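Local coordinates for putative iron-regulated protein A (Parabacteroides distasonis ATCC 8503, PDB 4ECG) that binds calcium ions and, as an imelysin-like member of the M75 peptidase family, is a putative metalloendopeptidase whose exact function is not established, at residues D267-P271 against G272-V276. Residues are numbered along the deposited sequence; the frame is centred on the assembly and turned at random.
Sequences DPNNP and GVLAV
Asn270 N-caps the short helix 271-275, its side chain reaching forward to the backbone N of Val273. The bond from Val273 N to Asn270 OD1 is 2.9 Å long and nearly straight (163° at the hydrogen), and it arrives in the carbonyl plane on a lone pair of the amide oxygen. With CG anti to the backbone N (chi1 -177°), the amide is turned toward the start of the helix, and OD1 also lies 2.9 Å from Gly272 N. The other end of the amide is held as well: ND2 donates to Ser261 OG and Asn262 OD1, which fixes its rotation and ties the cap to the residues just after helix 239-259. With an alanine here, Val273 N would probably lose its capping acceptor, and Ser261 and Asn262 would lose their amide partner.

The cap is preceded by a type I beta turn, Asp267 to Asn270, combined with an Asx turn in which Asp267 OD1 accepts from Asn269 N at 2.8 Å, met from above the carboxylate plane. Helical bonding begins at Asn270 O, which takes Leu274 N at 2.9 Å; the bond from Ala275 N to Pro271 O is more bent (137°). Leu274 lies back along the turn, its CG against Asn270 O, while CD1 rests at Asn269 O and CD2 approaches Pro268 O at 3.6 Å. On Val273, CG2 lies on the backbone-N side, against the capping oxygen, Asn270 OD1, at 3.8 Å. The side chain of Ala275 is about 6 Å from that of Asp253, a calcium ligand in this structure.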
ATOM      1  N   ASP A 267      21.726 -15.358   7.993  1.00 72.74           N
ATOM      2  CA  ASP A 267      21.267 -16.723   7.667  1.00 68.51           C
ATOM      3  C   ASP A 267      20.114 -16.636   6.657  1.00 65.68           C
ATOM      4  O   ASP A 267      19.027 -16.179   7.004  1.00 56.50           O
ATOM      5  CB  ASP A 267      20.860 -17.465   8.963  1.00 70.08           C
ATOM      6  CG  ASP A 267      20.212 -18.848   8.724  1.00 68.90           C
ATOM      7  OD1 ASP A 267      19.959 -19.263   7.578  1.00 70.04           O
ATOM      8  OD2 ASP A 267      19.895 -19.497   9.734  1.00 67.44           O
ATOM      9  N   PRO A 268      20.337 -17.116   5.415  1.00 64.22           N
ATOM     10  CA  PRO A 268      19.282 -17.042   4.405  1.00 64.56           C
ATOM     11  C   PRO A 268      17.924 -17.728   4.761  1.00 63.35           C
ATOM     12  O   PRO A 268      16.940 -17.469   4.088  1.00 57.93           O
ATOM     13  CB  PRO A 268      19.922 -17.734   3.178  1.00 68.13           C
ATOM     14  CG  PRO A 268      20.957 -18.643   3.750  1.00 69.78           C
ATOM     15  CD  PRO A 268      21.484 -17.936   4.970  1.00 65.91           C
ATOM     16  N   ASN A 269      17.868 -18.590   5.778  1.00 66.16           N
ATOM     17  CA  ASN A 269      16.578 -19.175   6.209  1.00 67.20           C
ATOM     18  C   ASN A 269      15.976 -18.634   7.495  1.00 62.13           C
ATOM     19  O   ASN A 269      14.987 -19.191   7.998  1.00 60.25           O
ATOM     20  CB  ASN A 269      16.695 -20.689   6.301  1.00 72.69           C
ATOM     21  CG  ASN A 269      16.989 -21.286   4.956  1.00 73.99           C
ATOM     22  OD1 ASN A 269      18.059 -21.867   4.767  1.00 70.70           O
ATOM     23  ND2 ASN A 269      16.099 -21.038   3.977  1.00 66.83           N
ATOM     24  N   ASN A 270      16.536 -17.535   7.998  1.00 57.05           N
ATOM     25  CA  ASN A 270      15.988 -16.901   9.179  1.00 57.11           C
ATOM     26  C   ASN A 270      14.531 -16.523   8.943  1.00 53.90           C
ATOM     27  O   ASN A 270      14.232 -15.805   8.004  1.00 49.73           O
ATOM     28  CB  ASN A 270      16.782 -15.681   9.592  1.00 55.38           C
ATOM     29  CG  ASN A 270      16.253 -15.074  10.856  1.00 54.59           C
ATOM     30  OD1 ASN A 270      15.332 -14.251  10.804  1.00 56.09           O
ATOM     31  ND2 ASN A 270      16.813 -15.482  12.006  1.00 53.40           N
ATOM     32  N   PRO A 271      13.622 -17.077   9.759  1.00 55.31           N
ATOM     33  CA  PRO A 271      12.194 -16.815   9.519  1.00 57.18           C
ATOM     34  C   PRO A 271      11.771 -15.342   9.723  1.00 54.91           C
ATOM     35  O   PRO A 271      10.830 -14.876   9.097  1.00 56.70           O
ATOM     36  CB  PRO A 271      11.481 -17.758  10.507  1.00 56.67           C
ATOM     37  CG  PRO A 271      12.544 -18.178  11.512  1.00 59.05           C
ATOM     38  CD  PRO A 271      13.852 -18.112  10.793  1.00 57.63           C
ATOM     39  N   GLY A 272      12.450 -14.622  10.596  1.00 53.21           N
ATOM     40  CA  GLY A 272      12.208 -13.210  10.705  1.00 53.09           C
ATOM     41  C   GLY A 272      12.566 -12.489   9.417  1.00 47.76           C
ATOM     42  O   GLY A 272      11.739 -11.740   8.879  1.00 46.80           O
ATOM     43  N   VAL A 273      13.803 -12.679   8.949  1.00 48.64           N
ATOM     44  CA  VAL A 273      14.232 -12.012   7.716  1.00 50.20           C
ATOM     45  C   VAL A 273      13.243 -12.367   6.628  1.00 49.34           C
ATOM     46  O   VAL A 273      12.696 -11.462   6.004  1.00 52.56           O
ATOM     47  CB  VAL A 273      15.674 -12.336   7.273  1.00 51.12           C
ATOM     48  CG1 VAL A 273      15.950 -11.768   5.873  1.00 54.66           C
ATOM     49  CG2 VAL A 273      16.665 -11.784   8.261  1.00 48.17           C
ATOM     50  N   LEU A 274      12.958 -13.665   6.448  1.00 48.94           N
ATOM     51  CA  LEU A 274      12.081 -14.116   5.357  1.00 50.06           C
ATOM     52  C   LEU A 274      10.683 -13.520   5.427  1.00 47.74           C
ATOM     53  O   LEU A 274      10.073 -13.365   4.387  1.00 44.48           O
ATOM     54  CB  LEU A 274      12.001 -15.669   5.212  1.00 52.22           C
ATOM     55  CG  LEU A 274      13.275 -16.443   4.780  1.00 54.39           C
ATOM     56  CD1 LEU A 274      13.103 -17.947   4.894  1.00 50.29           C
ATOM     57  CD2 LEU A 274      13.733 -16.102   3.381  1.00 56.67           C
ATOM     58  N   ALA A 275      10.166 -13.178   6.615  1.00 48.83           N
ATOM     59  CA  ALA A 275       8.812 -12.593   6.697  1.00 47.73           C
ATOM     60  C   ALA A 275       8.793 -11.102   6.352  1.00 44.79           C
ATOM     61  O   ALA A 275       7.717 -10.540   6.199  1.00 46.37           O
ATOM     62  CB  ALA A 275       8.156 -12.835   8.057  1.00 45.48           C
ATOM     63  N   VAL A 276       9.947 -10.449   6.244  1.00 45.87           N
ATOM     64  CA  VAL A 276       9.971  -8.968   5.982  1.00 43.96           C
ATOM     65  C   VAL A 276       9.655  -8.653   4.533  1.00 43.61           C
ATOM     66  O   VAL A 276      10.448  -8.927   3.657  1.00 43.19           O
ATOM     67  CB  VAL A 276      11.349  -8.312   6.329  1.00 45.75           C
ATOM     68  CG1 VAL A 276      11.392  -6.810   5.918  1.00 41.80           C
ATOM     69  CG2 VAL A 276      11.703  -8.546   7.793  1.00 43.57           C
TER